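Local coordinates for protein CEP104 (Gallus gallus, PDB 5JO8) that probably binds microtubules or tubulin through its TOG domain, as a centriolar protein with a network of protein partners, at residues 103-114 with 128-139. Residues are numbered along the deposited sequence; the frame is centred on the assembly and turned at random. Where two conformers were deposited one is given.
Sequences FQASLKLLKMII and TSHCVEKTLPGL
L110 and T135 meet tip to tip midway along two nearly antiparallel helices, a worked example of how a helical-repeat fold such as the TOG domain buries a threonine. The methyl CD2 of L110 comes within 3.4 Å of T135 OG1, yet that hydroxyl is turned to its own helix: with chi1 at 62° it lies between backbone N and carbonyl carbon and donates to C131 O over 2.8 Å. This bond supplements a weak one from T135 N to the same carbonyl, just before the kink at P137. A valine in place of T135 would probably cost C131 O its hydroxyl donor and leave the carbonyl leaning on the weak amide bond. Nearer T128, C131 lies against two consecutive isoleucines, its SG 3.6 Å from I113 CG2 and its CB 3.7 Å from I114 CG1. The side chain of I114 crosses those of T128 and V132 at about a right angle, and a water joins I114 O to T128 OG1. At the other end, where the axes have spread, the end of L139 comes across, its CD2 3.6 Å from L107 CD2. Helix 77-94 backs L110 through I88, while helix 148-163 packs M161 on L139 and L150 and V153 on F103.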
loop_
_atom_site.group_PDB
_atom_site.type_symbol
_atom_site.label_atom_id
_atom_site.label_comp_id
_atom_site.label_asym_id
_atom_site.label_seq_id
_atom_site.Cartn_x
_atom_site.Cartn_y
_atom_site.Cartn_z
ATOM N N PHE A 103 13.059 1.464 8.466
ATOM C CA PHE A 103 11.980 1.230 7.513
ATOM C C PHE A 103 12.114 -0.172 6.896
ATOM O O PHE A 103 11.132 -0.921 6.810
ATOM C CB PHE A 103 12.013 2.321 6.427
ATOM C CG PHE A 103 10.948 2.180 5.377
ATOM C CD1 PHE A 103 9.618 2.431 5.671
ATOM C CD2 PHE A 103 11.288 1.830 4.076
ATOM C CE1 PHE A 103 8.637 2.307 4.699
ATOM C CE2 PHE A 103 10.307 1.704 3.102
ATOM C CZ PHE A 103 8.986 1.952 3.407
ATOM N N GLN A 104 13.326 -0.533 6.484
ATOM C CA GLN A 104 13.560 -1.837 5.879
ATOM C C GLN A 104 13.287 -2.979 6.860
ATOM O O GLN A 104 12.762 -4.022 6.470
ATOM C CB GLN A 104 14.984 -1.934 5.321
ATOM C CG GLN A 104 15.205 -1.091 4.070
ATOM C CD GLN A 104 14.409 -1.583 2.875
ATOM O OE1 GLN A 104 14.117 -2.773 2.753
ATOM N NE2 GLN A 104 14.049 -0.666 1.991
ATOM N N ALA A 105 13.647 -2.796 8.126
ATOM C CA ALA A 105 13.381 -3.836 9.115
ATOM C C ALA A 105 11.874 -3.997 9.247
ATOM O O ALA A 105 11.388 -5.119 9.413
ATOM C CB ALA A 105 14.023 -3.503 10.452
ATOM N N SER A 106 11.123 -2.900 9.141
ATOM C CA SER A 106 9.668 -3.003 9.253
ATOM C C SER A 106 9.082 -3.772 8.072
ATOM O O SER A 106 8.145 -4.565 8.237
ATOM C CB SER A 106 9.006 -1.634 9.411
ATOM O OG SER A 106 8.835 -0.986 8.164
ATOM N N LEU A 107 9.631 -3.560 6.879
ATOM C CA LEU A 107 9.171 -4.284 5.700
ATOM C C LEU A 107 9.514 -5.765 5.795
ATOM O O LEU A 107 8.710 -6.610 5.400
ATOM C CB LEU A 107 9.795 -3.718 4.426
ATOM C CG LEU A 107 9.508 -2.257 4.102
ATOM C CD1 LEU A 107 10.124 -1.903 2.748
ATOM C CD2 LEU A 107 8.021 -1.958 4.104
ATOM N N LYS A 108 10.710 -6.074 6.291
ATOM C CA LYS A 108 11.137 -7.454 6.473
ATOM C C LYS A 108 10.162 -8.158 7.415
ATOM O O LYS A 108 9.741 -9.283 7.167
ATOM C CB LYS A 108 12.550 -7.496 7.064
ATOM C CG LYS A 108 13.083 -8.879 7.367
ATOM C CD LYS A 108 14.406 -8.761 8.112
ATOM C CE LYS A 108 14.862 -10.085 8.706
ATOM N NZ LYS A 108 15.349 -11.057 7.680
ATOM N N LEU A 109 9.808 -7.478 8.494
ATOM C CA LEU A 109 8.917 -8.044 9.489
ATOM C C LEU A 109 7.522 -8.231 8.900
ATOM O O LEU A 109 6.923 -9.297 9.058
ATOM C CB LEU A 109 8.866 -7.120 10.704
ATOM C CG LEU A 109 7.887 -7.455 11.824
ATOM C CD1 LEU A 109 8.046 -8.910 12.280
ATOM C CD2 LEU A 109 8.114 -6.478 12.972
ATOM N N LEU A 110 7.014 -7.204 8.215
ATOM C CA LEU A 110 5.690 -7.279 7.604
ATOM C C LEU A 110 5.585 -8.410 6.589
ATOM O O LEU A 110 4.636 -9.204 6.615
ATOM C CB LEU A 110 5.337 -5.952 6.944
ATOM C CG LEU A 110 4.006 -5.895 6.204
ATOM C CD1 LEU A 110 2.895 -6.269 7.191
ATOM C CD2 LEU A 110 3.786 -4.504 5.662
ATOM N N LYS A 111 6.577 -8.511 5.706
ATOM C CA LYS A 111 6.570 -9.570 4.708
ATOM C C LYS A 111 6.611 -10.956 5.352
ATOM O O LYS A 111 5.916 -11.880 4.914
ATOM C CB LYS A 111 7.738 -9.389 3.724
ATOM C CG LYS A 111 7.757 -10.440 2.636
ATOM C CD LYS A 111 8.848 -10.205 1.596
ATOM C CE LYS A 111 8.849 -11.361 0.618
ATOM N NZ LYS A 111 9.990 -11.282 -0.337
ATOM N N MET A 112 7.428 -11.104 6.388
ATOM C CA MET A 112 7.511 -12.362 7.118
ATOM C C MET A 112 6.166 -12.727 7.762
ATOM O O MET A 112 5.758 -13.893 7.746
ATOM C CB MET A 112 8.603 -12.275 8.186
ATOM C CG MET A 112 8.757 -13.532 9.045
ATOM S SD MET A 112 7.585 -13.732 10.398
ATOM C CE MET A 112 8.106 -12.431 11.511
ATOM N N ILE A 113 5.486 -11.752 8.353
ATOM C CA ILE A 113 4.227 -12.060 9.037
ATOM C C ILE A 113 3.222 -12.588 8.028
ATOM O O ILE A 113 2.561 -13.607 8.259
ATOM C CB ILE A 113 3.684 -10.834 9.776
ATOM C CG1 ILE A 113 4.561 -10.519 10.981
ATOM C CG2 ILE A 113 2.270 -11.099 10.272
ATOM C CD1 ILE A 113 4.363 -9.139 11.534
ATOM N N ILE A 114 3.125 -11.912 6.896
ATOM C CA ILE A 114 2.150 -12.267 5.872
ATOM C C ILE A 114 2.482 -13.574 5.146
ATOM O O ILE A 114 1.626 -14.424 4.936
ATOM C CB ILE A 114 1.980 -11.103 4.882
ATOM C CG1 ILE A 114 1.268 -9.937 5.557
ATOM C CG2 ILE A 114 1.234 -11.555 3.631
ATOM C CD1 ILE A 114 1.335 -8.649 4.718
ATOM N N THR A 128 -4.361 -12.080 7.720
ATOM C CA THR A 128 -3.647 -11.515 6.569
ATOM C C THR A 128 -4.254 -10.172 6.199
ATOM O O THR A 128 -3.539 -9.197 5.930
ATOM C CB THR A 128 -3.758 -12.430 5.358
ATOM O OG1 THR A 128 -3.450 -13.771 5.760
ATOM C CG2 THR A 128 -2.791 -11.994 4.251
ATOM N N SER A 129 -5.582 -10.128 6.162
ATOM C CA SER A 129 -6.310 -8.909 5.837
ATOM C C SER A 129 -5.969 -7.787 6.807
ATOM O O SER A 129 -5.703 -6.656 6.392
ATOM C CB SER A 129 -7.816 -9.168 5.853
ATOM O OG SER A 129 -8.526 -7.955 5.691
ATOM N N HIS A 130 -5.978 -8.096 8.099
ATOM C CA HIS A 130 -5.591 -7.131 9.120
ATOM C C HIS A 130 -4.184 -6.571 8.838
ATOM O O HIS A 130 -3.967 -5.355 8.919
ATOM C CB HIS A 130 -5.628 -7.791 10.500
ATOM C CG HIS A 130 -5.119 -6.915 11.601
ATOM N ND1 HIS A 130 -5.935 -6.042 12.293
ATOM C CD2 HIS A 130 -3.882 -6.779 12.134
ATOM C CE1 HIS A 130 -5.221 -5.414 13.211
ATOM N NE2 HIS A 130 -3.970 -5.838 13.130
ATOM N N CYS A 131 -3.239 -7.445 8.495
ATOM C CA CYS A 131 -1.863 -6.993 8.235
ATOM C C CYS A 131 -1.815 -5.982 7.102
ATOM O O CYS A 131 -1.124 -4.961 7.201
ATOM C CB CYS A 131 -0.944 -8.155 7.865
ATOM S SG CYS A 131 -0.680 -9.341 9.214
ATOM N N VAL A 132 -2.513 -6.294 6.020
ATOM C CA VAL A 132 -2.521 -5.417 4.846
ATOM C C VAL A 132 -3.257 -4.114 5.162
ATOM O O VAL A 132 -2.752 -3.029 4.879
ATOM C CB VAL A 132 -3.119 -6.109 3.607
ATOM C CG1 VAL A 132 -3.152 -5.138 2.422
ATOM C CG2 VAL A 132 -2.310 -7.345 3.245
ATOM N N GLU A 133 -4.439 -4.199 5.764
ATOM C CA GLU A 133 -5.233 -2.997 6.014
ATOM C C GLU A 133 -4.544 -2.023 6.963
ATOM O O GLU A 133 -4.686 -0.814 6.818
ATOM C CB GLU A 133 -6.613 -3.359 6.567
ATOM C CG GLU A 133 -7.511 -4.124 5.603
ATOM C CD GLU A 133 -8.031 -3.264 4.451
ATOM O OE1 GLU A 133 -7.812 -2.038 4.463
ATOM O OE2 GLU A 133 -8.673 -3.822 3.538
ATOM N N LYS A 134 -3.786 -2.541 7.923
ATOM C CA LYS A 134 -3.139 -1.681 8.906
ATOM C C LYS A 134 -1.863 -1.024 8.392
ATOM O O LYS A 134 -1.375 -0.069 8.994
ATOM C CB LYS A 134 -2.837 -2.455 10.198
ATOM C CG LYS A 134 -4.076 -2.884 10.977
ATOM C CD LYS A 134 -4.907 -1.679 11.373
ATOM C CE LYS A 134 -6.212 -2.115 12.024
ATOM N NZ LYS A 134 -7.070 -0.956 12.403
ATOM N N THR A 135 -1.305 -1.552 7.307
ATOM C CA THR A 135 -0.012 -1.078 6.824
ATOM C C THR A 135 -0.051 -0.390 5.460
ATOM O O THR A 135 0.755 0.504 5.194
ATOM C CB THR A 135 1.023 -2.218 6.775
ATOM O OG1 THR A 135 0.592 -3.226 5.852
ATOM C CG2 THR A 135 1.183 -2.833 8.160
ATOM N N LEU A 136 -0.964 -0.808 4.596
ATOM C CA LEU A 136 -1.020 -0.229 3.253
ATOM C C LEU A 136 -1.169 1.297 3.239
ATOM O O LEU A 136 -0.502 1.957 2.437
ATOM C CB LEU A 136 -2.109 -0.909 2.415
ATOM C CG LEU A 136 -2.185 -0.497 0.939
ATOM C CD1 LEU A 136 -0.839 -0.669 0.219
ATOM C CD2 LEU A 136 -3.271 -1.319 0.262
ATOM N N PRO A 137 -2.015 1.876 4.108
ATOM C CA PRO A 137 -2.111 3.345 4.060
ATOM C C PRO A 137 -0.786 4.038 4.360
ATOM O O PRO A 137 -0.413 5.005 3.683
ATOM C CB PRO A 137 -3.136 3.659 5.143
ATOM C CG PRO A 137 -4.005 2.438 5.175
ATOM C CD PRO A 137 -3.045 1.298 4.990
ATOM N N GLY A 138 -0.053 3.534 5.344
ATOM C CA GLY A 138 1.246 4.089 5.647
ATOM C C GLY A 138 2.253 3.885 4.529
ATOM O O GLY A 138 3.077 4.766 4.247
ATOM N N LEU A 139 2.215 2.717 3.894
ATOM C CA LEU A 139 3.130 2.434 2.789
ATOM C C LEU A 139 2.837 3.389 1.643
ATOM O O LEU A 139 3.758 3.937 1.021
ATOM C CB LEU A 139 2.984 0.992 2.319
ATOM C CG LEU A 139 3.513 -0.052 3.300
ATOM C CD1 LEU A 139 2.984 -1.412 2.925
ATOM C CD2 LEU A 139 5.045 -0.047 3.293
HETATM O O HOH W 1 -1.180 -14.874 5.047
#